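Local coordinates for protein probable porin (Pseudomonas aeruginosa, PDB 4FT6) that probably forms a beta-barrel channel of the OprD family across the outer membrane, through which small solutes can pass, at residues L22-D27 / E382-L387; V349-V354 / L365-A370. One frame throughout, in Å; residues are numbered along the deposited sequence.

Contact 1 of 2, residues L22-D27 / E382-L387. With C8E ((hydroxyethyloxy)tri(ethyloxy)octane), chain C.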
ATOM      1  N   LEU A  22     -11.228 -13.155  -4.715  1.00 64.64           N
ATOM      2  CA  LEU A  22     -10.132 -12.717  -5.575  1.00 64.99           C
ATOM      3  C   LEU A  22      -9.639 -13.821  -6.495  1.00 65.38           C
ATOM      4  O   LEU A  22      -9.290 -14.915  -6.034  1.00 66.29           O
ATOM      5  CB  LEU A  22      -8.971 -12.212  -4.718  1.00 63.42           C
ATOM      6  CG  LEU A  22      -7.787 -11.571  -5.435  1.00 63.24           C
ATOM      7  CD1 LEU A  22      -8.307 -10.602  -6.461  1.00 57.51           C
ATOM      8  CD2 LEU A  22      -6.915 -10.840  -4.417  1.00 62.00           C
ATOM      9  N   TYR A  23      -9.618 -13.525  -7.793  1.00 61.11           N
ATOM     10  CA  TYR A  23      -8.982 -14.397  -8.767  1.00 61.67           C
ATOM     11  C   TYR A  23      -7.737 -13.667  -9.266  1.00 63.67           C
ATOM     12  O   TYR A  23      -7.826 -12.533  -9.739  1.00 63.84           O
ATOM     13  CB  TYR A  23      -9.929 -14.719  -9.934  1.00 67.27           C
ATOM     14  CG  TYR A  23      -9.220 -15.406 -11.084  1.00 69.90           C
ATOM     15  CD1 TYR A  23      -8.997 -16.773 -11.068  1.00 71.35           C
ATOM     16  CD2 TYR A  23      -8.753 -14.686 -12.166  1.00 65.75           C
ATOM     17  CE1 TYR A  23      -8.337 -17.400 -12.110  1.00 70.81           C
ATOM     18  CE2 TYR A  23      -8.087 -15.309 -13.212  1.00 66.63           C
ATOM     19  CZ  TYR A  23      -7.883 -16.660 -13.177  1.00 67.35           C
ATOM     20  OH  TYR A  23      -7.223 -17.277 -14.210  1.00 66.73           O
ATOM     21  N   PHE A  24      -6.584 -14.318  -9.170  1.00 63.22           N
ATOM     22  CA  PHE A  24      -5.314 -13.695  -9.527  1.00 63.97           C
ATOM     23  C   PHE A  24      -4.595 -14.582 -10.524  1.00 70.64           C
ATOM     24  O   PHE A  24      -4.476 -15.786 -10.309  1.00 74.18           O
ATOM     25  CB  PHE A  24      -4.454 -13.548  -8.275  1.00 59.86           C
ATOM     26  CG  PHE A  24      -3.121 -12.881  -8.515  1.00 57.01           C
ATOM     27  CD1 PHE A  24      -2.026 -13.606  -8.967  1.00 59.92           C
ATOM     28  CD2 PHE A  24      -2.953 -11.534  -8.244  1.00 57.15           C
ATOM     29  CE1 PHE A  24      -0.791 -12.985  -9.175  1.00 64.76           C
ATOM     30  CE2 PHE A  24      -1.722 -10.906  -8.443  1.00 60.24           C
ATOM     31  CZ  PHE A  24      -0.639 -11.633  -8.911  1.00 64.70           C
ATOM     32  N   ASN A  25      -4.096 -13.987 -11.601  1.00 68.77           N
ATOM     33  CA  ASN A  25      -3.440 -14.757 -12.647  1.00 68.22           C
ATOM     34  C   ASN A  25      -2.290 -13.956 -13.246  1.00 69.95           C
ATOM     35  O   ASN A  25      -2.491 -13.098 -14.109  1.00 70.71           O
ATOM     36  CB  ASN A  25      -4.453 -15.161 -13.722  1.00 75.99           C
ATOM     37  CG  ASN A  25      -3.935 -16.258 -14.638  1.00 83.38           C
ATOM     38  OD1 ASN A  25      -2.757 -16.277 -15.000  1.00 86.86           O
ATOM     39  ND2 ASN A  25      -4.816 -17.183 -15.013  1.00 78.37           N
ATOM     40  N   ARG A  26      -1.085 -14.216 -12.751  1.00 71.01           N
ATOM     41  CA  ARG A  26       0.115 -13.596 -13.294  1.00 65.38           C
ATOM     42  C   ARG A  26       0.749 -14.572 -14.257  1.00 72.38           C
ATOM     43  O   ARG A  26       1.183 -15.658 -13.861  1.00 74.73           O
ATOM     44  CB  ARG A  26       1.118 -13.257 -12.198  1.00 60.58           C
ATOM     45  CG  ARG A  26       2.489 -12.840 -12.728  1.00 61.23           C
ATOM     46  CD  ARG A  26       3.338 -12.210 -11.628  1.00 65.93           C
ATOM     47  NE  ARG A  26       2.721 -11.000 -11.075  1.00 64.30           N
ATOM     48  CZ  ARG A  26       3.192 -10.326 -10.032  1.00 60.62           C
ATOM     49  NH1 ARG A  26       4.287 -10.742  -9.425  1.00 60.38           N
ATOM     50  NH2 ARG A  26       2.566  -9.242  -9.592  1.00 62.09           N
ATOM     51  N   ASP A  27       0.796 -14.183 -15.525  1.00 72.27           N
ATOM     52  CA  ASP A  27       1.337 -15.043 -16.560  1.00 73.39           C
ATOM     53  C   ASP A  27       2.736 -14.599 -16.993  1.00 79.88           C
ATOM     54  O   ASP A  27       2.916 -13.502 -17.525  1.00 88.82           O
ATOM     55  CB  ASP A  27       0.382 -15.092 -17.755  1.00 71.24           C
ATOM     56  CG  ASP A  27       0.934 -15.903 -18.905  1.00 87.92           C
ATOM     57  OD1 ASP A  27       1.757 -16.818 -18.670  1.00 88.93           O
ATOM     58  OD2 ASP A  27       0.541 -15.626 -20.056  1.00104.50           O
ATOM     59  N   GLU A 382      -0.828  -9.706 -16.317  1.00 69.88           N
ATOM     60  CA  GLU A 382      -1.497 -10.023 -15.065  1.00 66.76           C
ATOM     61  C   GLU A 382      -2.952  -9.641 -15.121  1.00 66.36           C
ATOM     62  O   GLU A 382      -3.305  -8.579 -15.625  1.00 72.50           O
ATOM     63  CB  GLU A 382      -0.821  -9.307 -13.898  1.00 64.22           C
ATOM     64  CG  GLU A 382      -1.149  -9.880 -12.542  1.00 65.25           C
ATOM     65  CD  GLU A 382      -0.591  -9.025 -11.425  1.00 69.14           C
ATOM     66  OE1 GLU A 382      -1.344  -8.186 -10.898  1.00 72.58           O
ATOM     67  OE2 GLU A 382       0.605  -9.169 -11.082  1.00 67.81           O
ATOM     68  N   ASN A 383      -3.798 -10.526 -14.614  1.00 64.23           N
ATOM     69  CA  ASN A 383      -5.211 -10.241 -14.483  1.00 58.57           C
ATOM     70  C   ASN A 383      -5.683 -10.558 -13.082  1.00 65.85           C
ATOM     71  O   ASN A 383      -5.304 -11.583 -12.495  1.00 64.47           O
ATOM     72  CB  ASN A 383      -6.014 -11.080 -15.455  1.00 58.35           C
ATOM     73  CG  ASN A 383      -6.081 -10.469 -16.821  1.00 68.06           C
ATOM     74  OD1 ASN A 383      -6.936  -9.619 -17.095  1.00 70.54           O
ATOM     75  ND2 ASN A 383      -5.181 -10.893 -17.696  1.00 70.04           N
ATOM     76  N   ARG A 384      -6.517  -9.678 -12.543  1.00 60.93           N
ATOM     77  CA  ARG A 384      -7.186  -9.970 -11.296  1.00 59.55           C
ATOM     78  C   ARG A 384      -8.658  -9.640 -11.437  1.00 64.55           C
ATOM     79  O   ARG A 384      -9.024  -8.627 -12.036  1.00 70.87           O
ATOM     80  CB  ARG A 384      -6.546  -9.209 -10.128  1.00 61.00           C
ATOM     81  CG  ARG A 384      -5.355  -8.342 -10.529  1.00 67.91           C
ATOM     82  CD  ARG A 384      -4.099  -8.578  -9.678  1.00 61.48           C
ATOM     83  NE  ARG A 384      -3.943  -7.603  -8.598  1.00 65.61           N
ATOM     84  CZ  ARG A 384      -2.784  -7.084  -8.190  1.00 70.14           C
ATOM     85  NH1 ARG A 384      -1.647  -7.424  -8.776  1.00 73.37           N
ATOM     86  NH2 ARG A 384      -2.765  -6.204  -7.192  1.00 69.27           N
ATOM     87  N   LEU A 385      -9.499 -10.534 -10.928  1.00 66.11           N
ATOM     88  CA  LEU A 385     -10.919 -10.260 -10.773  1.00 67.17           C
ATOM     89  C   LEU A 385     -11.130 -10.064  -9.280  1.00 65.92           C
ATOM     90  O   LEU A 385     -10.656 -10.870  -8.472  1.00 66.99           O
ATOM     91  CB  LEU A 385     -11.765 -11.439 -11.256  1.00 69.14           C
ATOM     92  CG  LEU A 385     -12.641 -11.233 -12.483  1.00 80.06           C
ATOM     93  CD1 LEU A 385     -12.987  -9.751 -12.650  1.00 84.95           C
ATOM     94  CD2 LEU A 385     -11.964 -11.791 -13.725  1.00 78.85           C
ATOM     95  N   ILE A 386     -11.807  -8.987  -8.898  1.00 61.11           N
ATOM     96  CA  ILE A 386     -12.019  -8.707  -7.485  1.00 57.79           C
ATOM     97  C   ILE A 386     -13.482  -8.403  -7.189  1.00 65.27           C
ATOM     98  O   ILE A 386     -14.042  -7.421  -7.691  1.00 70.70           O
ATOM     99  CB  ILE A 386     -11.147  -7.531  -6.998  1.00 61.12           C
ATOM    100  CG1 ILE A 386      -9.768  -7.569  -7.659  1.00 62.58           C
ATOM    101  CG2 ILE A 386     -11.014  -7.550  -5.477  1.00 51.69           C
ATOM    102  CD1 ILE A 386      -8.994  -6.323  -7.464  1.00 69.48           C
ATOM    103  N   LEU A 387     -14.086  -9.260  -6.368  1.00 66.29           N
ATOM    104  CA  LEU A 387     -15.468  -9.113  -5.918  1.00 66.92           C
ATOM    105  C   LEU A 387     -15.402  -8.603  -4.477  1.00 74.29           C
ATOM    106  O   LEU A 387     -14.620  -9.110  -3.664  1.00 70.63           O
ATOM    107  CB  LEU A 387     -16.185 -10.471  -5.952  1.00 65.61           C
ATOM    108  CG  LEU A 387     -17.551 -10.664  -6.616  1.00 60.58           C
ATOM    109  CD1 LEU A 387     -18.599 -11.034  -5.589  1.00 56.88           C
ATOM    110  CD2 LEU A 387     -17.980  -9.426  -7.375  1.00 67.95           C
TER
HETATM  111  C3  C8E C 402     -10.543 -22.649 -12.142  1.00 90.74           C
HETATM  112  C4  C8E C 402     -11.758 -22.026 -11.467  1.00 89.69           C
HETATM  113  C5  C8E C 402     -11.454 -20.603 -11.012  1.00 90.28           C
HETATM  114  C6  C8E C 402     -12.493 -19.619 -11.539  1.00 90.90           C
HETATM  115  C7  C8E C 402     -12.556 -18.337 -10.714  1.00 90.08           C
HETATM  116  C8  C8E C 402     -13.423 -17.288 -11.404  1.00 93.82           C
HETATM  117  O9  C8E C 402     -14.182 -16.561 -10.458  1.00 93.20           O
HETATM  118  C10 C8E C 402     -13.613 -15.310 -10.127  1.00 90.94           C
HETATM  119  C11 C8E C 402     -14.665 -14.408  -9.484  1.00 91.09           C
HETATM  120  O12 C8E C 402     -14.108 -13.165  -9.113  1.00 94.45           O
HETATM  121  C13 C8E C 402     -14.894 -12.083  -9.557  1.00 96.85           C
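Arg26 and Glu382 meet through their charged ends: Arg26 NE lies 2.8 Å from Glu382 OE2, which takes this N-H on its anti lone pair. NH2 of the same guanidinium reaches OE2 as well, a salt bridge in which the two flat groups are nearly coplanar, 17° apart. OE2 is thus gripped twice from one guanidinium edge, while OE1, whose position is less certain, is modelled in hydrogen-bonding range of Gln294 NE2. Along the strands, four backbone bonds join the hydrogen-bonded pairs Tyr23 with Leu385 and Asn25 with Asn383. This antiparallel pairing of the first and last strands, 14-28 and 380-392, closes the barrel of the porin. On the face that carries the charges, the Phe24 ring lies alongside Arg384, its CD2 3.5 Å from Arg384 CD; CG anti to the backbone N (chi1 -179°) puts it there. On the other face, Asn25 ND2 donates to Tyr23 OH in its own amide plane, and that hydroxyl is also hydrogen-bonded to Glu39 OE2. Asn383 OD1 is satisfied by Asn369 and Trp367 of the next strand. A detergent molecule lies on this face, with its C10 3.7 Å from Tyr23 CB and its O12 3.6 Å from Leu385 CB.

Contact 2 of 2, residues V349-V354 / L365-A370. With C8E ((hydroxyethyloxy)tri(ethyloxy)octane), chain E.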
ATOM      1  N   VAL A 349      -4.601  -1.342 -16.682  1.00 58.03           N
ATOM      2  CA  VAL A 349      -5.977  -0.958 -16.990  1.00 60.05           C
ATOM      3  C   VAL A 349      -6.902  -1.382 -15.865  1.00 63.53           C
ATOM      4  O   VAL A 349      -6.905  -2.545 -15.456  1.00 66.66           O
ATOM      5  CB  VAL A 349      -6.478  -1.567 -18.311  1.00 61.97           C
ATOM      6  CG1 VAL A 349      -7.996  -1.419 -18.425  1.00 62.02           C
ATOM      7  CG2 VAL A 349      -5.794  -0.904 -19.486  1.00 65.75           C
ATOM      8  N   ASP A 350      -7.677  -0.433 -15.357  1.00 69.80           N
ATOM      9  CA  ASP A 350      -8.532  -0.673 -14.205  1.00 70.01           C
ATOM     10  C   ASP A 350      -9.963  -0.360 -14.592  1.00 70.45           C
ATOM     11  O   ASP A 350     -10.257   0.740 -15.060  1.00 76.35           O
ATOM     12  CB  ASP A 350      -8.117   0.253 -13.061  1.00 75.96           C
ATOM     13  CG  ASP A 350      -8.122  -0.438 -11.710  1.00 84.45           C
ATOM     14  OD1 ASP A 350      -9.191  -0.506 -11.057  1.00 89.87           O
ATOM     15  OD2 ASP A 350      -7.043  -0.901 -11.289  1.00 83.32           O
ATOM     16  N   VAL A 351     -10.859  -1.322 -14.425  1.00 65.05           N
ATOM     17  CA  VAL A 351     -12.277  -1.036 -14.587  1.00 64.13           C
ATOM     18  C   VAL A 351     -12.989  -1.475 -13.322  1.00 70.47           C
ATOM     19  O   VAL A 351     -12.716  -2.557 -12.793  1.00 74.46           O
ATOM     20  CB  VAL A 351     -12.874  -1.752 -15.789  1.00 62.92           C
ATOM     21  CG1 VAL A 351     -14.328  -1.356 -15.952  1.00 61.08           C
ATOM     22  CG2 VAL A 351     -12.089  -1.403 -17.044  1.00 63.50           C
ATOM     23  N   ALA A 352     -13.873  -0.629 -12.808  1.00 67.65           N
ATOM     24  CA  ALA A 352     -14.564  -0.959 -11.573  1.00 66.27           C
ATOM     25  C   ALA A 352     -16.034  -0.591 -11.654  1.00 72.64           C
ATOM     26  O   ALA A 352     -16.411   0.419 -12.266  1.00 77.09           O
ATOM     27  CB  ALA A 352     -13.898  -0.281 -10.375  1.00 56.96           C
ATOM     28  N   TYR A 353     -16.862  -1.431 -11.047  1.00 71.91           N
ATOM     29  CA  TYR A 353     -18.278  -1.138 -10.922  1.00 75.10           C
ATOM     30  C   TYR A 353     -18.774  -1.458  -9.511  1.00 76.10           C
ATOM     31  O   TYR A 353     -18.445  -2.501  -8.939  1.00 70.75           O
ATOM     32  CB  TYR A 353     -19.087  -1.907 -11.952  1.00 66.72           C
ATOM     33  CG  TYR A 353     -20.543  -1.544 -11.953  1.00 76.34           C
ATOM     34  CD1 TYR A 353     -20.966  -0.304 -12.415  1.00 84.41           C
ATOM     35  CD2 TYR A 353     -21.504  -2.441 -11.514  1.00 77.44           C
ATOM     36  CE1 TYR A 353     -22.310   0.037 -12.434  1.00 84.47           C
ATOM     37  CE2 TYR A 353     -22.855  -2.108 -11.525  1.00 80.58           C
ATOM     38  CZ  TYR A 353     -23.249  -0.867 -11.989  1.00 84.94           C
ATOM     39  OH  TYR A 353     -24.579  -0.520 -12.011  1.00 89.18           O
ATOM     40  N   VAL A 354     -19.561  -0.546  -8.956  1.00 79.12           N
ATOM     41  CA  VAL A 354     -20.149  -0.736  -7.646  1.00 79.89           C
ATOM     42  C   VAL A 354     -21.653  -0.514  -7.731  1.00 83.05           C
ATOM     43  O   VAL A 354     -22.101   0.591  -8.044  1.00 87.50           O
ATOM     44  CB  VAL A 354     -19.535   0.216  -6.610  1.00 77.66           C
ATOM     45  CG1 VAL A 354     -20.223   0.035  -5.266  1.00 81.49           C
ATOM     46  CG2 VAL A 354     -18.047  -0.049  -6.467  1.00 66.11           C
ATOM     47  N   LEU A 365     -17.454  -5.147  -8.216  1.00 63.39           N
ATOM     48  CA  LEU A 365     -16.654  -5.989  -9.083  1.00 65.93           C
ATOM     49  C   LEU A 365     -15.634  -5.131  -9.802  1.00 64.75           C
ATOM     50  O   LEU A 365     -15.972  -4.094 -10.380  1.00 67.06           O
ATOM     51  CB  LEU A 365     -17.533  -6.704 -10.109  1.00 73.40           C
ATOM     52  CG  LEU A 365     -16.683  -7.396 -11.177  1.00 69.48           C
ATOM     53  CD1 LEU A 365     -15.839  -8.491 -10.517  1.00 78.31           C
ATOM     54  CD2 LEU A 365     -17.524  -7.946 -12.323  1.00 59.07           C
ATOM     55  N   ARG A 366     -14.387  -5.576  -9.788  1.00 62.67           N
ATOM     56  CA  ARG A 366     -13.304  -4.791 -10.354  1.00 59.61           C
ATOM     57  C   ARG A 366     -12.305  -5.682 -11.077  1.00 65.41           C
ATOM     58  O   ARG A 366     -11.929  -6.751 -10.586  1.00 70.94           O
ATOM     59  CB  ARG A 366     -12.623  -4.006  -9.231  1.00 60.91           C
ATOM     60  CG  ARG A 366     -11.231  -3.497  -9.525  1.00 63.53           C
ATOM     61  CD  ARG A 366     -10.793  -2.618  -8.375  1.00 71.19           C
ATOM     62  NE  ARG A 366      -9.381  -2.253  -8.449  1.00 84.63           N
ATOM     63  CZ  ARG A 366      -8.805  -1.349  -7.665  1.00 93.01           C
ATOM     64  NH1 ARG A 366      -9.528  -0.712  -6.755  1.00101.52           N
ATOM     65  NH2 ARG A 366      -7.516  -1.080  -7.794  1.00 90.52           N
ATOM     66  N   TRP A 367     -11.875  -5.243 -12.251  1.00 69.64           N
ATOM     67  CA  TRP A 367     -10.930  -6.021 -13.036  1.00 64.34           C
ATOM     68  C   TRP A 367      -9.647  -5.212 -13.232  1.00 65.52           C
ATOM     69  O   TRP A 367      -9.690  -4.041 -13.624  1.00 69.04           O
ATOM     70  CB  TRP A 367     -11.575  -6.410 -14.367  1.00 57.69           C
ATOM     71  CG  TRP A 367     -10.634  -6.919 -15.413  1.00 64.99           C
ATOM     72  CD1 TRP A 367      -9.727  -7.937 -15.285  1.00 67.43           C
ATOM     73  CD2 TRP A 367     -10.542  -6.463 -16.772  1.00 61.86           C
ATOM     74  NE1 TRP A 367      -9.065  -8.126 -16.484  1.00 69.09           N
ATOM     75  CE2 TRP A 367      -9.545  -7.231 -17.407  1.00 69.13           C
ATOM     76  CE3 TRP A 367     -11.192  -5.470 -17.507  1.00 63.58           C
ATOM     77  CZ2 TRP A 367      -9.186  -7.032 -18.746  1.00 75.44           C
ATOM     78  CZ3 TRP A 367     -10.839  -5.276 -18.835  1.00 71.30           C
ATOM     79  CH2 TRP A 367      -9.846  -6.053 -19.442  1.00 71.97           C
ATOM     80  N   ARG A 368      -8.504  -5.818 -12.933  1.00 62.05           N
ATOM     81  CA  ARG A 368      -7.234  -5.134 -13.131  1.00 59.97           C
ATOM     82  C   ARG A 368      -6.347  -5.928 -14.071  1.00 66.18           C
ATOM     83  O   ARG A 368      -6.080  -7.120 -13.846  1.00 67.95           O
ATOM     84  CB  ARG A 368      -6.528  -4.888 -11.800  1.00 58.86           C
ATOM     85  CG  ARG A 368      -7.434  -4.223 -10.770  1.00 67.53           C
ATOM     86  CD  ARG A 368      -6.750  -4.039  -9.434  1.00 62.42           C
ATOM     87  NE  ARG A 368      -5.495  -3.310  -9.581  1.00 69.95           N
ATOM     88  CZ  ARG A 368      -4.641  -3.063  -8.595  1.00 74.31           C
ATOM     89  NH1 ARG A 368      -4.894  -3.475  -7.357  1.00 72.50           N
ATOM     90  NH2 ARG A 368      -3.526  -2.400  -8.859  1.00 78.31           N
ATOM     91  N   ASN A 369      -5.899  -5.252 -15.127  1.00 61.75           N
ATOM     92  CA  ASN A 369      -5.100  -5.880 -16.166  1.00 64.74           C
ATOM     93  C   ASN A 369      -3.780  -5.138 -16.352  1.00 66.64           C
ATOM     94  O   ASN A 369      -3.766  -3.905 -16.391  1.00 72.79           O
ATOM     95  CB  ASN A 369      -5.883  -5.888 -17.484  1.00 67.39           C
ATOM     96  CG  ASN A 369      -5.224  -6.729 -18.538  1.00 62.64           C
ATOM     97  OD1 ASN A 369      -4.317  -6.279 -19.229  1.00 65.89           O
ATOM     98  ND2 ASN A 369      -5.675  -7.966 -18.669  1.00 69.00           N
ATOM     99  N   ALA A 370      -2.671  -5.871 -16.464  1.00 63.11           N
ATOM    100  CA  ALA A 370      -1.369  -5.220 -16.631  1.00 57.95           C
ATOM    101  C   ALA A 370      -0.434  -5.971 -17.561  1.00 64.90           C
ATOM    102  O   ALA A 370      -0.365  -7.202 -17.526  1.00 66.01           O
ATOM    103  CB  ALA A 370      -0.698  -5.006 -15.300  1.00 49.16           C
TER
HETATM  104  C1  C8E E 404      -4.283  -7.786 -25.329  1.00 93.49           C
HETATM  105  C2  C8E E 404      -5.027  -6.562 -24.808  1.00 91.11           C
HETATM  106  C3  C8E E 404      -5.320  -6.686 -23.309  1.00 89.20           C
HETATM  107  C4  C8E E 404      -6.804  -6.919 -23.043  1.00 84.02           C
HETATM  108  C5  C8E E 404      -7.455  -5.769 -22.270  1.00 81.40           C
HETATM  109  C6  C8E E 404      -6.914  -4.406 -22.693  1.00 83.51           C
HETATM  110  C7  C8E E 404      -7.753  -3.239 -22.170  1.00 85.15           C
HETATM  111  C8  C8E E 404      -9.252  -3.378 -22.427  1.00 88.57           C
HETATM  112  O9  C8E E 404      -9.967  -2.440 -21.645  1.00 94.21           O
HETATM  113  C10 C8E E 404     -10.556  -1.388 -22.383  1.00 93.66           C
HETATM  114  C11 C8E E 404     -11.364  -0.467 -21.465  1.00 91.53           C
HETATM  115  O12 C8E E 404     -10.501   0.339 -20.684  1.00 92.73           O
HETATM  116  C13 C8E E 404     -10.621   1.723 -20.948  1.00 86.85           C
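Leu365 pairs with Tyr353, the two backbones exchanging a pair of hydrogen bonds in the beta hairpin of strands 342-354 and 364-374, part of the porin's antiparallel barrel wall. Next, Arg366 turns to the other face, where its CB rests 4.1 Å from Ala352 CB. Its chain runs extended from CG to NE (chi3 170°), passing its guanidinium across the carboxylate of Asp350. Asp350 OD1 sits over one face of that guanidinium, 3.1 Å from Arg366 NE, with the two planes 74° apart. This is attraction between charges, since no N-H points at the oxygen. Trp367 faces the detergent side and exchanges backbone bonds with Val351; its indole CE3 packs against Val351 CG2 at 4.2 Å. Arg368 lies alongside Asp350 and meets its other oxygen, with Arg368 NE 3.3 Å from Asp350 OD2, so one carboxylate serves two arginines and should offset part of the repulsion between them. Asn369 then exchanges two bonds with Val349, its side-chain OD1 held by Arg347. Across from it, Val349 CG1 touches detergent O12 at 3.8 Å, and the same molecule's C5 meets the edge of the Trp367 indole 3.7 Å from CH2.

In the fold
Contacts 1 and 2 are neighbouring steps around one barrel wall, their centres about 10 Å apart, because strands 364-374 and 380-392 follow each other in the chain and pair side by side. Contact 2 is nested within the long chain excursion that contact 1 closes. Asn383 ties them together: its OD1 lies 2.6 Å from Asn369 ND2 and 2.7 Å from Trp367 NE1, both probable hydrogen bonds. On the opposite face, Arg368 and Arg384 bring like charges close, so the charged groups of the two contacts adjoin on this face, consistent with a pore-facing surface. Each contact has a detergent molecule on its other face, as expected for the membrane-facing side.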